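Local coordinates for NYN domain-containing protein (Vibrio parahaemolyticus, PDB 2QIP) that is of unknown function but belongs to the NYN family of the PIN clan and may be an RNA nuclease, at residues Y35-F38 against W39-T43; L124-R127 against I128-Y132. All blocks are in the same frame, centred on the assembly; numbering follows the deposited sequence.

Contact 1: residues Y35-F38 against W39-T43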
loop_
_atom_site.group_PDB
_atom_site.type_symbol
_atom_site.label_atom_id
_atom_site.label_comp_id
_atom_site.label_asym_id
_atom_site.label_seq_id
_atom_site.Cartn_x
_atom_site.Cartn_y
_atom_site.Cartn_z
ATOM N N TYR A 35 -6.209 -18.950 14.896
ATOM C CA TYR A 35 -6.828 -17.643 15.038
ATOM C C TYR A 35 -7.565 -17.477 16.365
ATOM O O TYR A 35 -7.680 -16.352 16.872
ATOM C CB TYR A 35 -7.776 -17.374 13.874
ATOM C CG TYR A 35 -7.062 -16.977 12.614
ATOM C CD1 TYR A 35 -6.808 -15.635 12.344
ATOM C CD2 TYR A 35 -6.651 -17.933 11.685
ATOM C CE1 TYR A 35 -6.148 -15.250 11.165
ATOM C CE2 TYR A 35 -5.986 -17.564 10.516
ATOM C CZ TYR A 35 -5.746 -16.217 10.271
ATOM O OH TYR A 35 -5.102 -15.833 9.123
ATOM N N ASN A 36 -8.071 -18.573 16.935
ATOM C CA ASN A 36 -8.697 -18.467 18.252
ATOM C C ASN A 36 -7.681 -18.132 19.348
ATOM O O ASN A 36 -7.951 -17.303 20.211
ATOM C CB ASN A 36 -9.417 -19.757 18.618
ATOM C CG ASN A 36 -10.788 -19.853 18.006
ATOM O OD1 ASN A 36 -11.674 -19.064 18.312
ATOM N ND2 ASN A 36 -10.976 -20.856 17.154
ATOM N N GLN A 37 -6.514 -18.764 19.300
ATOM C CA GLN A 37 -5.462 -18.472 20.280
ATOM C C GLN A 37 -4.983 -17.035 20.110
ATOM O O GLN A 37 -4.786 -16.327 21.093
ATOM C CB GLN A 37 -4.275 -19.443 20.118
ATOM C CG GLN A 37 -3.287 -19.432 21.297
ATOM C CD GLN A 37 -3.920 -19.983 22.569
ATOM O OE1 GLN A 37 -4.998 -20.600 22.529
ATOM N NE2 GLN A 37 -3.251 -19.789 23.699
ATOM N N PHE A 38 -4.759 -16.635 18.859
ATOM C CA PHE A 38 -4.350 -15.261 18.610
ATOM C C PHE A 38 -5.379 -14.268 19.171
ATOM O O PHE A 38 -5.008 -13.321 19.858
ATOM C CB PHE A 38 -4.107 -15.000 17.115
ATOM C CG PHE A 38 -3.987 -13.534 16.802
ATOM C CD1 PHE A 38 -2.807 -12.853 17.086
ATOM C CD2 PHE A 38 -5.060 -12.843 16.265
ATOM C CE1 PHE A 38 -2.694 -11.495 16.845
ATOM C CE2 PHE A 38 -4.966 -11.467 16.034
ATOM C CZ PHE A 38 -3.780 -10.798 16.329
ATOM N N TRP A 39 -6.667 -14.448 18.846
ATOM C CA TRP A 39 -7.688 -13.504 19.354
ATOM C C TRP A 39 -7.668 -13.470 20.872
ATOM O O TRP A 39 -7.682 -12.395 21.504
ATOM C CB TRP A 39 -9.083 -13.909 18.862
ATOM C CG TRP A 39 -10.133 -12.943 19.258
ATOM C CD1 TRP A 39 -10.788 -12.882 20.462
ATOM C CD2 TRP A 39 -10.655 -11.871 18.465
ATOM N NE1 TRP A 39 -11.674 -11.833 20.465
ATOM C CE2 TRP A 39 -11.617 -11.200 19.249
ATOM C CE3 TRP A 39 -10.406 -11.417 17.162
ATOM C CZ2 TRP A 39 -12.327 -10.095 18.771
ATOM C CZ3 TRP A 39 -11.115 -10.320 16.692
ATOM C CH2 TRP A 39 -12.063 -9.675 17.496
ATOM N N TYR A 40 -7.653 -14.663 21.463
ATOM C CA TYR A 40 -7.642 -14.779 22.910
ATOM C C TYR A 40 -6.509 -13.962 23.549
ATOM O O TYR A 40 -6.743 -13.187 24.470
ATOM C CB TYR A 40 -7.533 -16.269 23.279
ATOM C CG TYR A 40 -7.014 -16.593 24.671
ATOM C CD1 TYR A 40 -7.591 -16.048 25.821
ATOM C CD2 TYR A 40 -5.955 -17.489 24.820
ATOM C CE1 TYR A 40 -7.099 -16.365 27.091
ATOM C CE2 TYR A 40 -5.477 -17.827 26.074
ATOM C CZ TYR A 40 -6.035 -17.245 27.197
ATOM O OH TYR A 40 -5.553 -17.587 28.437
ATOM N N VAL A 41 -5.287 -14.151 23.068
ATOM C CA VAL A 41 -4.144 -13.488 23.659
ATOM C C VAL A 41 -4.127 -11.992 23.341
ATOM O O VAL A 41 -3.961 -11.154 24.255
ATOM C CB VAL A 41 -2.838 -14.163 23.223
ATOM C CG1 VAL A 41 -1.658 -13.401 23.770
ATOM C CG2 VAL A 41 -2.819 -15.591 23.729
ATOM N N ALA A 42 -4.308 -11.643 22.064
ATOM C CA ALA A 42 -4.124 -10.258 21.645
ATOM C C ALA A 42 -5.151 -9.317 22.258
ATOM O O ALA A 42 -4.876 -8.133 22.458
ATOM C CB ALA A 42 -4.146 -10.149 20.153
ATOM N N THR A 43 -6.340 -9.844 22.551
ATOM C CA THR A 43 -7.436 -9.001 23.054
ATOM C C THR A 43 -7.577 -8.966 24.576
ATOM O O THR A 43 -8.475 -8.282 25.071
ATOM C CB THR A 43 -8.802 -9.362 22.420
ATOM O OG1 THR A 43 -9.237 -10.650 22.877
ATOM C CG2 THR A 43 -8.728 -9.327 20.903
#
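Phe-38 and Ala-42 meet one turn apart on the short helix 35-42, in a local i to i+4 contact on one side of the parallel sheet of this NYN domain. The methyl CB of Ala-42 sits over one face of the Phe-38 ring, offset toward its rim. This is a CH-pi contact, with Ala-42 CB 4.1 Å from the centroid of the Phe-38 ring. The backbone bond of the same pair, from Ala-42 N to Phe-38 O, is 2.9 Å long and nearly straight at 167°. Three more i to i+4 bonds hold the helix, from Trp-39, Tyr-40 and Val-41 back to Tyr-35, Asn-36 and Gln-37.

Gln-37 and Tyr-40 lie alongside each other. Gln-37 bends at chi2 (67°), which brings its NE2 to 3.7 Å from Tyr-40 CD2, at the edge of the ring. Trp-39 O accepts from both Thr-43 N and Thr-43 OG1, which arrive from opposite faces of the carbonyl plane. Thr-43 OG1 lies 2.7 Å from Trp-39 O.

Phe-38 reaches Ile-14 of strand 10-17 and stacks edge-to-face with Tyr-139 of strand 135-140. Trp-39 packs on Val-73 of helix 61-73 and on Ala-51 of strand 46-55.

Contact 2: residues L124-R127 against I128-Y132. With EDO (1,2-ethanediol), chain D; EDO (1,2-ethanediol), chain E.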
loop_
_atom_site.group_PDB
_atom_site.type_symbol
_atom_site.label_atom_id
_atom_site.label_comp_id
_atom_site.label_asym_id
_atom_site.label_seq_id
_atom_site.Cartn_x
_atom_site.Cartn_y
_atom_site.Cartn_z
ATOM N N LEU A 124 4.414 1.982 6.802
ATOM C CA LEU A 124 3.114 2.201 7.441
ATOM C C LEU A 124 3.269 2.335 8.953
ATOM O O LEU A 124 2.677 3.237 9.572
ATOM C CB LEU A 124 2.160 1.055 7.089
ATOM C CG LEU A 124 0.877 0.954 7.924
ATOM C CD1 LEU A 124 -0.014 2.197 7.768
ATOM C CD2 LEU A 124 0.143 -0.342 7.550
ATOM N N VAL A 125 4.084 1.458 9.551
ATOM C CA VAL A 125 4.340 1.544 10.985
ATOM C C VAL A 125 4.921 2.926 11.320
ATOM O O VAL A 125 4.445 3.615 12.241
ATOM C CB VAL A 125 5.289 0.408 11.421
ATOM C CG1 VAL A 125 5.799 0.629 12.841
ATOM C CG2 VAL A 125 4.584 -0.961 11.242
ATOM N N GLU A 126 5.941 3.332 10.569
ATOM C CA GLU A 126 6.579 4.634 10.784
ATOM C C GLU A 126 5.548 5.760 10.680
ATOM O O GLU A 126 5.558 6.683 11.484
ATOM C CB GLU A 126 7.709 4.845 9.775
ATOM C CG GLU A 126 8.348 6.223 9.783
ATOM C CD GLU A 126 9.376 6.366 8.675
ATOM O OE1 GLU A 126 8.988 6.370 7.481
ATOM O OE2 GLU A 126 10.569 6.443 9.011
ATOM N N ARG A 127 4.665 5.704 9.686
ATOM C CA ARG A 127 3.719 6.808 9.470
ATOM C C ARG A 127 2.692 6.877 10.603
ATOM O O ARG A 127 2.284 7.967 11.012
ATOM C CB ARG A 127 3.017 6.664 8.123
ATOM C CG ARG A 127 2.434 7.976 7.604
ATOM C CD ARG A 127 3.498 9.011 7.226
ATOM N NE ARG A 127 4.459 8.507 6.241
ATOM C CZ ARG A 127 4.389 8.727 4.923
ATOM N NH1 ARG A 127 3.401 9.432 4.407
ATOM N NH2 ARG A 127 5.287 8.185 4.103
ATOM N N ILE A 128 2.249 5.723 11.102
ATOM C CA ILE A 128 1.342 5.720 12.256
ATOM C C ILE A 128 2.016 6.381 13.470
ATOM O O ILE A 128 1.410 7.198 14.182
ATOM C CB ILE A 128 0.936 4.282 12.612
ATOM C CG1 ILE A 128 0.004 3.720 11.539
ATOM C CG2 ILE A 128 0.249 4.245 13.990
ATOM C CD1 ILE A 128 -0.182 2.191 11.617
ATOM N N GLN A 129 3.281 6.036 13.697
ATOM C CA GLN A 129 3.997 6.591 14.839
ATOM C C GLN A 129 4.222 8.096 14.674
ATOM O O GLN A 129 4.054 8.849 15.634
ATOM C CB GLN A 129 5.330 5.864 15.037
ATOM C CG GLN A 129 5.140 4.398 15.418
ATOM C CD GLN A 129 6.380 3.560 15.233
ATOM O OE1 GLN A 129 7.260 3.900 14.439
ATOM N NE2 GLN A 129 6.457 2.440 15.969
ATOM N N GLN A 130 4.593 8.541 13.464
ATOM C CA GLN A 130 4.887 9.981 13.224
ATOM C C GLN A 130 3.634 10.839 13.312
ATOM O O GLN A 130 3.586 11.874 14.003
ATOM C CB GLN A 130 5.516 10.172 11.854
ATOM C CG GLN A 130 6.911 9.608 11.709
ATOM C CD GLN A 130 7.385 9.662 10.265
ATOM O OE1 GLN A 130 6.585 9.578 9.314
ATOM N NE2 GLN A 130 8.698 9.795 10.089
ATOM N N ARG A 131 2.602 10.428 12.579
ATOM C CA ARG A 131 1.427 11.297 12.454
ATOM C C ARG A 131 0.476 11.181 13.630
ATOM O O ARG A 131 -0.101 12.200 14.060
ATOM C CB ARG A 131 0.693 11.026 11.141
ATOM C CG ARG A 131 1.569 11.394 9.957
ATOM C CD ARG A 131 0.869 11.328 8.628
ATOM N NE ARG A 131 -0.213 12.311 8.472
ATOM C CZ ARG A 131 -0.053 13.609 8.207
ATOM N NH1 ARG A 131 1.161 14.161 8.144
ATOM N NH2 ARG A 131 -1.126 14.379 8.071
ATOM N N TYR A 132 0.304 9.959 14.160
ATOM C CA TYR A 132 -0.696 9.731 15.212
ATOM C C TYR A 132 -0.091 9.387 16.569
ATOM O O TYR A 132 -0.809 9.266 17.563
ATOM C CB TYR A 132 -1.702 8.646 14.779
ATOM C CG TYR A 132 -2.388 9.038 13.502
ATOM C CD1 TYR A 132 -3.470 9.922 13.519
ATOM C CD2 TYR A 132 -1.901 8.606 12.272
ATOM C CE1 TYR A 132 -4.067 10.335 12.327
ATOM C CE2 TYR A 132 -2.484 9.018 11.080
ATOM C CZ TYR A 132 -3.567 9.868 11.114
ATOM O OH TYR A 132 -4.152 10.273 9.930
HETATM C C1 EDO D . 3.589 12.543 7.037
HETATM O O1 EDO D . 4.263 12.605 5.780
HETATM C C2 EDO D . 4.422 13.086 8.182
HETATM O O2 EDO D . 4.878 11.982 8.972
HETATM C C1 EDO E . 10.562 2.920 7.356
HETATM O O1 EDO E . 10.741 4.105 6.566
HETATM C C2 EDO E . 11.737 2.004 7.060
HETATM O O2 EDO E . 12.930 2.655 7.519
#
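Leu-124 and Ile-128 make the apolar part of this contact, one turn apart on helix 122-132. Their side chains cross at a slant, with Leu-124 CD1 3.9 Å from Ile-128 CD1. Both also pack on Ile-103 of helix 95-105. Val-125 CG1 lies alongside the amide end of Gln-129, 3.7 Å from its NE2. That amide is fixed from outside the helix turn: Gln-129 NE2 donates to Asp-154 OD2 and to Cys-152 O.

The backbone bonds run from Ile-128, Gln-129, Gln-130 and Arg-131 to the carbonyls of Leu-124, Val-125, Glu-126 and Arg-127. One of them, Gln-130 N to Glu-126 O, is 2.9 Å long. The helix links strands 111-115 and 135-140 in a beta-alpha-beta unit, and Val-125 and Ile-128 both touch Val-136 of the second strand.

Two further pairs are polar or charged. The Glu-126 carboxylate and the Gln-130 amide are stacked, with their planes only 2° apart. Gln-130 NE2 is 3.6 Å from Glu-126 CG. Glu-126 OE1 also accepts a 3.0 Å hydrogen bond from O1 of an ethanediol (chain E).

Arg-127 and Arg-131 run side by side, but their guanidinium planes are 76° apart. Bent at chi2 and chi3, the Arg-127 chain brings its CD to 3.8 Å from Arg-131 CD. Arg-127 NH1 forms salt bridges with Glu-104 and Asp-101 of the second subunit, and Arg-131 NH1 makes a long, weak ion pair with the same Glu-104. These acids probably ease the repulsion between the two arginines. A second ethanediol (chain D) touches both arginine chains, its C1 lying 3.5 Å from Arg-127 CD. Its O2 makes a weak hydrogen bond to Gln-130 OE1.

Contact 1 comes first along the chain, on helix 35-42, and closes before contact 2 opens on helix 122-132. Their centres are about 25 Å apart and their nearest atoms about 14 Å apart, so they do not touch. Both helices pack against the same six-stranded parallel sheet, within one NYN domain. Strand 135-140 is common ground: Tyr-139 meets the helix of contact 1, and Val-136 meets that of contact 2. The surroundings differ. No other protein chain of the assembly touches residues 35-43, whereas residues 124-132 also face the second subunit. Contact 1 therefore belongs to the packing within one chain, and contact 2 also to the dimer interface.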